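Long-range contacts in uncharacterized protein TP-0789 domain-containing protein (Desulfovibrio piger ATCC 29098, PDB 4Z48), which is of unknown function but belongs to the LolA-like family, and so may bind lipid or lipoprotein in the manner of its outer-membrane lipoprotein-sorting relatives: residues F47-K52 with S63-D68; Q162-V167 with K185-V190; T6-A11 with D134-G139; Q21-Q26 with D202-V207; S82-E87 with I124-D129. All coordinates share one frame; numbering follows the deposited sequence.

Contact 1. Residues F47-K52 with S63-D68; sequences FKTYSK and SLIVFD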
# COMPACT_ATOMS: atom_id res chain seq x y z
N PHE A 47 -4.03 -3.86 -14.07
CA PHE A 47 -4.15 -5.01 -13.18
C PHE A 47 -5.47 -5.06 -12.41
O PHE A 47 -6.19 -4.08 -12.33
CB PHE A 47 -2.97 -5.09 -12.18
CG PHE A 47 -2.73 -3.88 -11.30
CD1 PHE A 47 -1.95 -2.81 -11.75
CD2 PHE A 47 -3.24 -3.83 -10.01
CE1 PHE A 47 -1.71 -1.71 -10.93
CE2 PHE A 47 -2.96 -2.75 -9.17
CZ PHE A 47 -2.17 -1.70 -9.62
N LYS A 48 -5.82 -6.24 -11.91
CA LYS A 48 -6.96 -6.45 -11.02
C LYS A 48 -6.40 -6.89 -9.67
O LYS A 48 -5.40 -7.62 -9.62
CB LYS A 48 -7.96 -7.49 -11.57
CG LYS A 48 -8.74 -7.04 -12.81
CD LYS A 48 -9.45 -8.20 -13.46
CE LYS A 48 -10.34 -7.72 -14.59
NZ LYS A 48 -9.56 -7.36 -15.81
N THR A 49 -7.00 -6.40 -8.57
CA THR A 49 -6.60 -6.76 -7.23
C THR A 49 -7.76 -7.45 -6.52
O THR A 49 -8.85 -6.91 -6.44
CB THR A 49 -6.08 -5.53 -6.41
OG1 THR A 49 -4.99 -4.91 -7.10
CG2 THR A 49 -5.58 -5.92 -5.02
N TYR A 50 -7.49 -8.61 -5.92
CA TYR A 50 -8.46 -9.35 -5.09
C TYR A 50 -7.93 -9.35 -3.66
O TYR A 50 -6.74 -9.57 -3.47
CB TYR A 50 -8.62 -10.80 -5.60
CG TYR A 50 -9.01 -10.90 -7.06
CD1 TYR A 50 -8.05 -10.88 -8.06
CD2 TYR A 50 -10.35 -11.05 -7.43
CE1 TYR A 50 -8.41 -10.95 -9.41
CE2 TYR A 50 -10.71 -11.19 -8.77
CZ TYR A 50 -9.74 -11.14 -9.76
OH TYR A 50 -10.10 -11.25 -11.08
N SER A 51 -8.78 -9.05 -2.65
CA SER A 51 -8.30 -9.06 -1.26
C SER A 51 -9.34 -9.67 -0.37
O SER A 51 -10.52 -9.55 -0.68
CB SER A 51 -7.94 -7.66 -0.76
OG SER A 51 -7.26 -6.91 -1.74
N LYS A 52 -8.92 -10.33 0.71
CA LYS A 52 -9.82 -10.94 1.65
C LYS A 52 -9.14 -11.07 3.00
O LYS A 52 -7.95 -11.40 3.06
CB LYS A 52 -10.31 -12.31 1.13
CG LYS A 52 -11.42 -12.94 1.96
CD LYS A 52 -11.84 -14.28 1.40
CE LYS A 52 -12.91 -14.88 2.27
NZ LYS A 52 -13.45 -16.13 1.68
N SER A 63 -3.92 -10.87 -0.42
CA SER A 63 -4.14 -10.17 -1.68
C SER A 63 -3.59 -10.95 -2.88
O SER A 63 -2.57 -11.62 -2.74
CB SER A 63 -3.49 -8.79 -1.67
OG SER A 63 -4.14 -7.87 -0.81
N LEU A 64 -4.28 -10.87 -4.03
CA LEU A 64 -3.86 -11.42 -5.31
C LEU A 64 -3.92 -10.29 -6.34
O LEU A 64 -5.00 -9.71 -6.55
CB LEU A 64 -4.68 -12.67 -5.77
CG LEU A 64 -4.23 -13.34 -7.08
CD1 LEU A 64 -2.97 -14.22 -6.87
CD2 LEU A 64 -5.37 -14.15 -7.72
N ILE A 65 -2.77 -9.97 -6.95
CA ILE A 65 -2.66 -8.93 -7.98
C ILE A 65 -2.41 -9.62 -9.30
O ILE A 65 -1.42 -10.34 -9.41
CB ILE A 65 -1.59 -7.85 -7.64
CG1 ILE A 65 -1.90 -7.17 -6.27
CG2 ILE A 65 -1.50 -6.81 -8.78
CD1 ILE A 65 -0.78 -6.39 -5.76
N VAL A 66 -3.32 -9.46 -10.27
CA VAL A 66 -3.21 -10.12 -11.58
C VAL A 66 -3.07 -9.05 -12.68
O VAL A 66 -4.00 -8.27 -12.90
CB VAL A 66 -4.42 -11.04 -11.88
CG1 VAL A 66 -4.19 -11.80 -13.19
CG2 VAL A 66 -4.68 -12.03 -10.75
N PHE A 67 -1.92 -9.04 -13.38
CA PHE A 67 -1.67 -8.11 -14.50
C PHE A 67 -2.26 -8.67 -15.79
O PHE A 67 -2.08 -9.86 -16.12
CB PHE A 67 -0.15 -7.84 -14.68
CG PHE A 67 0.37 -6.98 -13.56
CD1 PHE A 67 0.77 -7.54 -12.35
CD2 PHE A 67 0.39 -5.60 -13.69
CE1 PHE A 67 1.16 -6.74 -11.28
CE2 PHE A 67 0.83 -4.79 -12.63
CZ PHE A 67 1.18 -5.37 -11.42
N ASP A 68 -2.86 -7.80 -16.59
CA ASP A 68 -3.42 -8.32 -17.84
C ASP A 68 -2.82 -7.64 -19.07
O ASP A 68 -2.88 -8.22 -20.14
CB ASP A 68 -4.95 -8.17 -17.85
CG ASP A 68 -5.42 -6.79 -17.42
OD1 ASP A 68 -4.97 -5.81 -18.02
OD2 ASP A 68 -6.28 -6.71 -16.51
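On one face of this antiparallel hairpin, built by strands 41-54 and 60-69, the side chains of Phe47, Ile65 and Phe67 lie side by side and point the same way. The close, non-hydrogen-bonded pairing of Phe47 with Phe67 puts Phe47 CB over one face of the Phe67 ring, 3.9 Å from the centroid, a CH-pi contact. Phe47 CG sits in the crowded position between the backbone N and the carbonyl carbon (chi1 57°), which directs its ring. The two rings meet obliquely, their planes 46° apart, with Phe47 CD1 3.5 Å from Phe67 CE2. At the other ortho carbon, Phe47 CD2, Ile65 CG2 touches at 3.7 Å. Across the opposite face Tyr50 crosses Val66 obliquely and receives Val66 CG2 at the edge of its ring, 4.1 Å from Tyr50 CE1; Tyr238 stacks on the same tyrosine. Lys48, bent at its last torsion, meets Asp68 at about a right angle in a long salt bridge whose hydrogen bond is weak, Lys48 NZ to Asp68 OD2 3.4 Å. Between the faces, Lys48 pairs with Val66 and Tyr50 with Leu64 through reciprocal, nearly straight backbone bonds. Cohesion therefore comes from the backbone ladder and the aromatic and aliphatic packing, with the ion pair probably adding little.

Contact 2. Residues Q162-V167 with K185-V190; sequences QYSRQV and KKDRLV
Tyr163 CG stands anti to its carbonyl carbon (chi1 -49°), while Val190 CG1 takes the crowded position between its backbone N and carbonyl carbon (chi1 65°). The two side chains thus cross at about a right angle, and Val190 CG1 meets the edge of the phenol ring in its plane, 3.8 Å from Tyr163 CE1. Gln162 CG covers one face of that ring over its centre, and Tyr163 OH is held by Asp123. Ser164 OG also occupies the crowded position (chi1 58°), bonding to Asp184 O and to a water. The contact lies where the chain turns a corner at Ser164 and meets the loop 185-188 that leads into strand 189-201, in the antiparallel beta framework of this LolA-like protein; strand 177-184 runs between the two strands. The water that donates to Ser164 OG at 2.8 Å also donates to Asp187 OD1 at 2.7 Å and accepts from Arg165 NE, in the plane of the guanidinium. A second water joins Arg165 NH2 to Asp187 O, 2.8 Å from each. Arg165 and Asp187 are thereby linked through solvent, with 5.4 Å between Arg165 NE and Asp187 OD1. Lys185, bent at three torsions, curls along Gln162 O and gives its NZ to Thr161 O.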
# COMPACT_ATOMS: atom_id res chain seq x y z
N GLN A 162 12.77 -0.24 4.24
CA GLN A 162 13.80 0.66 3.73
C GLN A 162 13.64 2.06 4.36
O GLN A 162 14.51 2.92 4.20
CB GLN A 162 13.69 0.76 2.19
CG GLN A 162 12.53 1.59 1.73
CD GLN A 162 12.26 1.48 0.27
OE1 GLN A 162 11.44 0.66 -0.17
NE2 GLN A 162 12.93 2.32 -0.53
N TYR A 163 12.52 2.30 5.05
CA TYR A 163 12.23 3.63 5.55
C TYR A 163 12.63 3.84 7.01
O TYR A 163 12.54 2.93 7.82
CB TYR A 163 10.75 3.97 5.39
CG TYR A 163 10.21 3.68 4.01
CD1 TYR A 163 10.68 4.37 2.89
CD2 TYR A 163 9.26 2.68 3.80
CE1 TYR A 163 10.15 4.14 1.62
CE2 TYR A 163 8.75 2.42 2.52
CZ TYR A 163 9.22 3.13 1.43
OH TYR A 163 8.67 2.86 0.21
N SER A 164 13.07 5.06 7.30
CA SER A 164 13.45 5.44 8.66
C SER A 164 12.27 6.11 9.34
O SER A 164 12.13 6.00 10.56
CB SER A 164 14.65 6.39 8.65
OG SER A 164 14.34 7.54 7.88
N ARG A 165 11.43 6.81 8.55
CA ARG A 165 10.28 7.53 9.09
C ARG A 165 9.39 8.02 7.95
O ARG A 165 9.85 8.20 6.81
CB ARG A 165 10.74 8.69 10.00
CG ARG A 165 10.74 10.09 9.41
CD ARG A 165 11.49 11.07 10.28
NE ARG A 165 12.23 12.00 9.44
CZ ARG A 165 11.76 13.19 9.07
NH1 ARG A 165 10.58 13.61 9.51
NH2 ARG A 165 12.48 13.97 8.28
N GLN A 166 8.11 8.15 8.25
CA GLN A 166 7.09 8.60 7.34
C GLN A 166 6.25 9.70 7.97
O GLN A 166 5.75 9.53 9.09
CB GLN A 166 6.18 7.44 6.90
CG GLN A 166 6.96 6.32 6.17
CD GLN A 166 6.11 5.11 5.93
OE1 GLN A 166 4.96 5.03 6.39
NE2 GLN A 166 6.63 4.18 5.16
N VAL A 167 6.11 10.82 7.26
CA VAL A 167 5.28 11.95 7.68
C VAL A 167 4.00 11.84 6.89
O VAL A 167 4.04 11.74 5.65
CB VAL A 167 5.95 13.34 7.54
CG1 VAL A 167 5.03 14.45 8.03
CG2 VAL A 167 7.28 13.37 8.29
N LYS A 185 17.12 5.38 5.17
CA LYS A 185 17.97 5.16 6.36
C LYS A 185 19.04 6.24 6.55
O LYS A 185 19.68 6.29 7.61
CB LYS A 185 18.65 3.77 6.33
CG LYS A 185 17.70 2.58 6.21
CD LYS A 185 16.84 2.38 7.42
CE LYS A 185 16.76 0.92 7.73
NZ LYS A 185 15.38 0.55 8.13
N LYS A 186 19.26 7.09 5.53
CA LYS A 186 20.21 8.20 5.59
C LYS A 186 19.47 9.54 5.78
O LYS A 186 20.04 10.60 5.53
CB LYS A 186 21.09 8.23 4.33
CG LYS A 186 22.16 7.14 4.33
CD LYS A 186 22.97 7.13 3.03
CE LYS A 186 23.77 5.86 2.81
NZ LYS A 186 24.96 5.79 3.70
N ASP A 187 18.20 9.46 6.27
CA ASP A 187 17.25 10.55 6.57
C ASP A 187 16.92 11.40 5.32
O ASP A 187 16.40 12.51 5.45
CB ASP A 187 17.78 11.43 7.73
CG ASP A 187 18.06 10.68 9.01
OD1 ASP A 187 17.21 9.85 9.41
OD2 ASP A 187 19.15 10.88 9.59
N ARG A 188 17.17 10.87 4.12
CA ARG A 188 16.88 11.60 2.87
C ARG A 188 15.47 11.31 2.41
O ARG A 188 15.02 10.16 2.50
CB ARG A 188 17.87 11.23 1.73
CG ARG A 188 19.33 11.54 2.04
CD ARG A 188 20.23 10.96 0.97
NE ARG A 188 20.06 9.51 0.86
CZ ARG A 188 21.00 8.67 0.46
NH1 ARG A 188 22.21 9.13 0.13
NH2 ARG A 188 20.76 7.37 0.40
N LEU A 189 14.81 12.32 1.85
CA LEU A 189 13.47 12.18 1.26
C LEU A 189 13.54 11.24 0.06
O LEU A 189 14.16 11.58 -0.95
CB LEU A 189 12.91 13.55 0.85
CG LEU A 189 11.49 13.55 0.29
CD1 LEU A 189 10.47 13.16 1.36
CD2 LEU A 189 11.15 14.90 -0.28
N VAL A 190 12.97 10.02 0.19
CA VAL A 190 13.08 9.00 -0.87
C VAL A 190 11.77 8.92 -1.71
O VAL A 190 11.83 8.60 -2.91
CB VAL A 190 13.52 7.59 -0.31
CG1 VAL A 190 12.49 6.98 0.64
CG2 VAL A 190 13.84 6.62 -1.43
O HOH W 1 14.53 10.02 9.10
O HOH W 2 15.20 14.02 7.47

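Contact 3. Residues T6-A11 with D134-G139; sequences TDPVKA and DYLLQG
Asp7 OD1 is gripped by two backbone N-H groups at the start of helix 8-20: Val9 N at 3.1 Å, and Lys10 N in a weak bond at 3.5 Å. Asp7 is the N-cap, its CG anti to the backbone N (chi1 174°), and Val9 N meets the oxygen from above the carboxylate plane. Against strand 133-143 this first turn is pinned by one nearly straight bond, Leu137 N to Pro8 O at 2.9 Å, whose donor lies above the carbonyl plane. Val9 CA adds a C-H...O contact to Tyr135 O. Leu136 CG, anti to its backbone N, carries CD1 alongside the proline ring, 3.8 Å from Pro8 CB; the two side chains point the same way, and Val9 crosses Leu136 obliquely. Further along the helix, Ala11 CB points toward the strand and touches Leu137 CD2 at 3.9 Å. The Tyr135 side chain touches Tyr13 and Ala16 of the same helix, and its hydroxyl bonds to Val130 O. The helix start is thus packed against an outermost strand of the chain's sheet, which pairs with strand 146-155. The Asp7 carboxylate at the N-terminal end of the helix probably interacts favourably with the helix dipole, while the bond from Leu137 occupies a carbonyl of the first turn.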
# COMPACT_ATOMS: atom_id res chain seq x y z
N THR A 6 -1.24 16.91 27.21
CA THR A 6 -1.50 15.97 26.12
C THR A 6 -0.21 15.25 25.69
O THR A 6 0.83 15.89 25.56
CB THR A 6 -2.13 16.70 24.93
N ASP A 7 -0.28 13.93 25.53
CA ASP A 7 0.86 13.11 25.13
C ASP A 7 0.78 12.92 23.60
O ASP A 7 -0.14 12.25 23.13
CB ASP A 7 0.89 11.76 25.90
CG ASP A 7 1.96 10.74 25.48
OD1 ASP A 7 2.83 11.10 24.64
OD2 ASP A 7 1.93 9.61 26.00
N PRO A 8 1.72 13.52 22.81
CA PRO A 8 1.63 13.42 21.34
C PRO A 8 1.96 12.03 20.78
O PRO A 8 1.61 11.73 19.64
CB PRO A 8 2.66 14.45 20.87
CG PRO A 8 3.66 14.53 21.97
CD PRO A 8 2.86 14.36 23.23
N VAL A 9 2.65 11.18 21.58
CA VAL A 9 3.02 9.80 21.22
C VAL A 9 1.74 8.93 21.33
O VAL A 9 1.43 8.18 20.41
CB VAL A 9 4.16 9.29 22.14
CG1 VAL A 9 4.42 7.79 21.94
CG2 VAL A 9 5.44 10.08 21.92
N LYS A 10 1.04 9.01 22.48
CA LYS A 10 -0.20 8.28 22.70
C LYS A 10 -1.29 8.80 21.73
O LYS A 10 -2.01 7.99 21.16
CB LYS A 10 -0.65 8.43 24.16
CG LYS A 10 -1.88 7.61 24.54
CD LYS A 10 -2.44 8.08 25.89
CE LYS A 10 -3.80 7.50 26.22
NZ LYS A 10 -4.89 8.13 25.43
N ALA A 11 -1.40 10.13 21.54
CA ALA A 11 -2.37 10.72 20.60
C ALA A 11 -2.10 10.25 19.15
O ALA A 11 -3.05 10.05 18.39
CB ALA A 11 -2.34 12.24 20.67
N ASP A 134 6.01 3.42 15.97
CA ASP A 134 5.94 4.43 17.02
C ASP A 134 5.39 5.69 16.36
O ASP A 134 5.81 6.02 15.25
CB ASP A 134 7.32 4.68 17.62
CG ASP A 134 7.83 3.49 18.40
OD1 ASP A 134 7.10 3.00 19.28
OD2 ASP A 134 8.94 3.02 18.09
N TYR A 135 4.49 6.38 17.02
CA TYR A 135 3.85 7.56 16.43
C TYR A 135 4.19 8.84 17.12
O TYR A 135 4.55 8.85 18.29
CB TYR A 135 2.32 7.37 16.43
CG TYR A 135 1.90 6.14 15.66
CD1 TYR A 135 1.79 6.17 14.28
CD2 TYR A 135 1.72 4.92 16.30
CE1 TYR A 135 1.48 5.03 13.55
CE2 TYR A 135 1.40 3.77 15.59
CZ TYR A 135 1.28 3.83 14.21
OH TYR A 135 0.99 2.71 13.47
N LEU A 136 4.00 9.95 16.40
CA LEU A 136 4.10 11.28 16.97
C LEU A 136 3.11 12.24 16.24
O LEU A 136 3.29 12.57 15.06
CB LEU A 136 5.55 11.77 16.92
CG LEU A 136 5.92 13.11 17.57
CD1 LEU A 136 5.70 13.09 19.08
CD2 LEU A 136 7.37 13.45 17.24
N LEU A 137 2.02 12.62 16.92
CA LEU A 137 1.07 13.57 16.38
C LEU A 137 1.72 14.98 16.47
O LEU A 137 1.94 15.48 17.57
CB LEU A 137 -0.29 13.51 17.12
CG LEU A 137 -1.35 14.50 16.64
CD1 LEU A 137 -1.74 14.23 15.19
CD2 LEU A 137 -2.59 14.46 17.52
N GLN A 138 2.01 15.60 15.32
CA GLN A 138 2.74 16.87 15.23
C GLN A 138 1.85 18.08 15.21
O GLN A 138 2.30 19.18 15.50
CB GLN A 138 3.65 16.88 13.99
CG GLN A 138 4.79 15.86 14.07
CD GLN A 138 5.90 16.26 15.02
OE1 GLN A 138 5.70 16.93 16.05
NE2 GLN A 138 7.11 15.87 14.67
N GLY A 139 0.59 17.86 14.91
CA GLY A 139 -0.39 18.93 14.90
C GLY A 139 -1.34 18.82 13.74
O GLY A 139 -1.69 17.71 13.32

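Contact 4. Residues Q21-Q26 with D202-V207; sequences QVDTSQ and DGIWTV
An Asx turn in the loop between helix 8-20 and strand 27-38 shapes the surface that receives Ile204, at the start of strand 204-214. Asp23 OD1 takes two bonds from Ser25: the hydroxyl OG arrives on the syn lone pair at 2.7 Å, and the backbone N comes from above the carboxylate plane at 3.2 Å. Ile204 points toward this loop with CG1 anti to its carbonyl carbon (chi1 -54°) and an extended end (chi2 173°). Its CD1 therefore reaches into the turn, 3.6 Å from Thr24 OG1 and 3.8 Å from Ser25 CB, as the threonine and isoleucine slide past each other in opposite directions. The other branch, Ile204 CG2, lies against Val22 O at 3.6 Å. Val22 CG1, anti to its own backbone N, rests on Trp205 O at 3.6 Å. Tyr230 of the adjacent strand 219-230 also touches Asp23, Ser25 and Ile204. Beside the isoleucine, a water bonds to Thr24 OG1 and donates to Gly203 O at 3.1 Å. Asp23 OD1 takes both of its bonds from Ser25 inside the loop, so the two segments meet directly through packing, chiefly of the buried Ile204 and of Val22, with one water bridging Thr24 OG1 and Gly203 O.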
# COMPACT_ATOMS: atom_id res chain seq x y z
N GLN A 21 -9.55 1.60 11.55
CA GLN A 21 -10.97 1.22 11.65
C GLN A 21 -11.80 1.63 10.41
O GLN A 21 -12.94 1.19 10.29
CB GLN A 21 -11.62 1.78 12.91
CG GLN A 21 -11.36 0.89 14.14
CD GLN A 21 -11.27 1.64 15.45
OE1 GLN A 21 -11.76 2.77 15.61
NE2 GLN A 21 -10.66 1.00 16.44
N VAL A 22 -11.23 2.44 9.48
CA VAL A 22 -11.96 2.91 8.27
C VAL A 22 -12.41 1.71 7.39
O VAL A 22 -13.57 1.64 6.99
CB VAL A 22 -11.13 3.94 7.46
CG1 VAL A 22 -11.80 4.29 6.12
CG2 VAL A 22 -10.88 5.21 8.29
N ASP A 23 -11.51 0.77 7.13
CA ASP A 23 -11.83 -0.38 6.29
C ASP A 23 -12.59 -1.47 7.08
O ASP A 23 -11.97 -2.32 7.73
CB ASP A 23 -10.55 -0.96 5.63
CG ASP A 23 -10.83 -2.10 4.66
OD1 ASP A 23 -12.01 -2.29 4.28
OD2 ASP A 23 -9.86 -2.83 4.29
N THR A 24 -13.94 -1.46 6.97
CA THR A 24 -14.82 -2.37 7.70
C THR A 24 -15.16 -3.62 6.84
O THR A 24 -15.94 -4.49 7.26
CB THR A 24 -16.08 -1.60 8.12
OG1 THR A 24 -16.69 -1.02 6.96
CG2 THR A 24 -15.79 -0.50 9.15
N SER A 25 -14.59 -3.70 5.65
CA SER A 25 -14.85 -4.78 4.69
C SER A 25 -14.20 -6.10 5.05
O SER A 25 -13.21 -6.11 5.77
CB SER A 25 -14.37 -4.38 3.30
OG SER A 25 -12.97 -4.51 3.13
N GLN A 26 -14.72 -7.21 4.47
CA GLN A 26 -14.16 -8.56 4.61
C GLN A 26 -13.40 -8.94 3.35
O GLN A 26 -12.47 -9.73 3.41
CB GLN A 26 -15.23 -9.60 4.95
CG GLN A 26 -15.54 -9.69 6.47
CD GLN A 26 -14.32 -9.99 7.33
OE1 GLN A 26 -13.82 -9.14 8.08
NE2 GLN A 26 -13.81 -11.21 7.24
N ASP A 202 -19.36 1.78 -1.31
CA ASP A 202 -20.12 0.87 -0.43
C ASP A 202 -19.98 1.28 1.04
O ASP A 202 -19.79 0.42 1.92
CB ASP A 202 -19.71 -0.61 -0.67
CG ASP A 202 -19.80 -1.06 -2.11
OD1 ASP A 202 -20.76 -0.65 -2.81
OD2 ASP A 202 -18.90 -1.81 -2.56
N GLY A 203 -20.07 2.59 1.30
CA GLY A 203 -20.00 3.18 2.63
C GLY A 203 -18.62 3.32 3.24
O GLY A 203 -18.52 3.65 4.42
N ILE A 204 -17.54 3.07 2.45
CA ILE A 204 -16.15 3.12 2.94
C ILE A 204 -15.33 4.12 2.11
O ILE A 204 -15.07 3.89 0.92
CB ILE A 204 -15.47 1.70 2.90
CG1 ILE A 204 -16.30 0.61 3.65
CG2 ILE A 204 -14.00 1.76 3.41
CD1 ILE A 204 -15.77 -0.90 3.49
N TRP A 205 -14.85 5.17 2.78
CA TRP A 205 -13.97 6.17 2.16
C TRP A 205 -12.68 5.45 1.74
O TRP A 205 -12.05 4.78 2.57
CB TRP A 205 -13.72 7.33 3.13
CG TRP A 205 -14.82 8.35 3.09
CD1 TRP A 205 -15.76 8.59 4.05
CD2 TRP A 205 -15.11 9.25 2.01
NE1 TRP A 205 -16.63 9.57 3.63
CE2 TRP A 205 -16.24 10.01 2.39
CE3 TRP A 205 -14.51 9.51 0.76
CZ2 TRP A 205 -16.77 11.02 1.57
CZ3 TRP A 205 -15.05 10.48 -0.06
CH2 TRP A 205 -16.19 11.21 0.33
N THR A 206 -12.39 5.46 0.41
CA THR A 206 -11.28 4.72 -0.20
C THR A 206 -10.45 5.63 -1.09
O THR A 206 -11.01 6.44 -1.84
CB THR A 206 -11.89 3.56 -1.05
OG1 THR A 206 -12.81 2.81 -0.26
CG2 THR A 206 -10.82 2.60 -1.63
N VAL A 207 -9.12 5.47 -1.06
CA VAL A 207 -8.20 6.18 -1.97
C VAL A 207 -8.37 5.49 -3.31
O VAL A 207 -8.30 4.26 -3.35
CB VAL A 207 -6.72 6.19 -1.47
CG1 VAL A 207 -5.76 6.62 -2.59
CG2 VAL A 207 -6.55 7.10 -0.23
O HOH W 3 -17.91 1.64 6.73

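Contact 5. Residues S82-E87 with I124-D129; sequences SYRGLE and IQNLDD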
# COMPACT_ATOMS: atom_id res chain seq x y z
N SER A 82 -0.35 -11.07 4.24
CA SER A 82 0.02 -10.00 5.15
C SER A 82 -0.60 -10.28 6.52
O SER A 82 -1.81 -10.49 6.62
CB SER A 82 -0.41 -8.65 4.57
OG SER A 82 0.13 -7.54 5.27
N TYR A 83 0.25 -10.39 7.55
CA TYR A 83 -0.17 -10.77 8.90
C TYR A 83 -0.19 -9.63 9.92
O TYR A 83 0.71 -8.79 9.95
CB TYR A 83 0.76 -11.87 9.46
CG TYR A 83 0.95 -13.04 8.53
CD1 TYR A 83 -0.07 -13.97 8.32
CD2 TYR A 83 2.14 -13.21 7.83
CE1 TYR A 83 0.08 -15.03 7.43
CE2 TYR A 83 2.30 -14.25 6.91
CZ TYR A 83 1.28 -15.17 6.74
OH TYR A 83 1.46 -16.23 5.90
N ARG A 84 -1.23 -9.61 10.75
CA ARG A 84 -1.33 -8.63 11.82
C ARG A 84 -0.33 -9.03 12.90
O ARG A 84 -0.31 -10.20 13.32
CB ARG A 84 -2.76 -8.56 12.38
CG ARG A 84 -3.08 -7.26 13.14
CD ARG A 84 -3.08 -6.02 12.25
NE ARG A 84 -4.25 -5.95 11.37
CZ ARG A 84 -4.60 -4.87 10.68
NH1 ARG A 84 -3.87 -3.76 10.76
NH2 ARG A 84 -5.67 -4.88 9.91
N GLY A 85 0.55 -8.10 13.26
CA GLY A 85 1.55 -8.33 14.29
C GLY A 85 2.95 -8.55 13.75
O GLY A 85 3.13 -8.74 12.54
N LEU A 86 3.95 -8.56 14.64
CA LEU A 86 5.32 -8.71 14.14
C LEU A 86 5.88 -10.14 14.22
O LEU A 86 7.01 -10.32 13.78
CB LEU A 86 6.26 -7.74 14.91
CG LEU A 86 6.23 -6.28 14.49
CD1 LEU A 86 6.71 -5.37 15.61
CD2 LEU A 86 7.05 -6.06 13.20
N GLU A 87 5.16 -11.12 14.77
CA GLU A 87 5.72 -12.48 14.96
C GLU A 87 6.14 -13.17 13.68
O GLU A 87 7.12 -13.91 13.68
CB GLU A 87 4.73 -13.39 15.68
CG GLU A 87 4.59 -13.07 17.15
CD GLU A 87 3.48 -12.12 17.54
OE1 GLU A 87 3.10 -11.23 16.74
OE2 GLU A 87 3.00 -12.25 18.69
N ILE A 124 3.24 -2.65 -1.23
CA ILE A 124 2.08 -3.44 -1.64
C ILE A 124 1.44 -4.18 -0.43
O ILE A 124 0.29 -4.58 -0.54
CB ILE A 124 2.52 -4.39 -2.79
CG1 ILE A 124 2.92 -3.59 -4.06
CG2 ILE A 124 1.51 -5.47 -3.12
CD1 ILE A 124 2.09 -2.42 -4.44
N GLN A 125 2.12 -4.31 0.71
CA GLN A 125 1.53 -4.92 1.92
C GLN A 125 0.64 -3.91 2.69
O GLN A 125 0.52 -2.75 2.28
CB GLN A 125 2.63 -5.43 2.85
CG GLN A 125 3.57 -6.43 2.19
CD GLN A 125 4.92 -6.48 2.86
OE1 GLN A 125 5.32 -5.59 3.64
NE2 GLN A 125 5.67 -7.50 2.53
N ASN A 126 0.04 -4.35 3.84
CA ASN A 126 -0.85 -3.57 4.73
C ASN A 126 -0.21 -2.23 5.10
O ASN A 126 0.86 -2.19 5.72
CB ASN A 126 -1.18 -4.38 6.00
CG ASN A 126 -2.21 -3.80 6.95
OD1 ASN A 126 -2.76 -2.71 6.77
ND2 ASN A 126 -2.47 -4.52 8.03
N LEU A 127 -0.86 -1.13 4.67
CA LEU A 127 -0.41 0.24 4.92
C LEU A 127 -0.74 0.69 6.36
O LEU A 127 -0.13 1.66 6.84
CB LEU A 127 -1.04 1.20 3.87
CG LEU A 127 -0.66 2.71 3.85
CD1 LEU A 127 0.83 2.93 3.73
CD2 LEU A 127 -1.36 3.43 2.72
N ASP A 128 -1.65 -0.02 7.07
CA ASP A 128 -2.06 0.40 8.40
C ASP A 128 -1.85 -0.67 9.49
O ASP A 128 -2.74 -0.91 10.31
CB ASP A 128 -3.53 0.88 8.35
CG ASP A 128 -3.72 2.18 7.58
OD1 ASP A 128 -3.38 3.26 8.13
OD2 ASP A 128 -4.21 2.11 6.43
N ASP A 129 -0.64 -1.27 9.55
CA ASP A 129 -0.25 -2.25 10.57
C ASP A 129 0.23 -1.45 11.79
O ASP A 129 1.44 -1.24 11.96
CB ASP A 129 0.81 -3.22 10.03
CG ASP A 129 0.83 -4.58 10.69
OD1 ASP A 129 0.89 -4.64 11.94
OD2 ASP A 129 0.83 -5.60 9.96
O HOH W 4 -0.98 -7.09 8.18
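Two donors come unusually close here: Arg84 NH1 and Asn126 ND2 lie 3.2 Å apart without bonding. The amide nitrogen sits over one face of the guanidinium, offset toward the rim, and the two planes stand 83° apart, so the groups meet almost perpendicularly. The contact joins two loops of the LolA-like fold, one linking strands 77-82 and 91-96, the other leading into strand 133-143. Asn126 is fixed by an Asx turn, its OD1 accepting from Asp128 N at 2.9 Å, which leaves ND2 directed toward the other loop. Arg84, with CG anti to the backbone N (chi1 -160°) and the chain bent at the next two torsions, folds back over this amide. At the guanidinium edge, in plane, Asp128 O lies 3.1 Å from Arg84 NH1. Weak, long ion pairs to Asp20 and Glu61 also surround the guanidinium. The nearby arginine charge may help keep Asp129 ionised, although Arg84 NH1 and Asp129 OD1, 5.0 Å apart, are not in contact. Ser82 OG bonds to Asp90 and accepts a weak bond from Asn126 N at 3.5 Å. A water ties the two loops together: it donates to Ser82 OG and to Asp129 OD2, the latter at 2.9 Å, and accepts from Asn126 ND2 at 3.0 Å.

Contact 5 lies nearest the middle of the chain, its centre about 10 Å from the chain's centre, and two others touch it. Contact 1 meets it where Ile65 CD1 packs on Ile124 CG2 at 3.6 Å; contact 3 reaches it more loosely through the Tyr135 hydroxyl and Asp129 O. Contact 4 touches contact 1 through Lys52 CG and Gln26 O, 3.7 Å apart. Contacts 1 and 2 lie on opposite sides of the chain's centre, about 28 Å between their centres, and contact 2 stays about 5 Å from contact 5 at the nearest atoms. The segments of contacts 3 and 4 alternate along the chain, the helix start packing on strand 133-143 and the loop after the helix on strand 204-214.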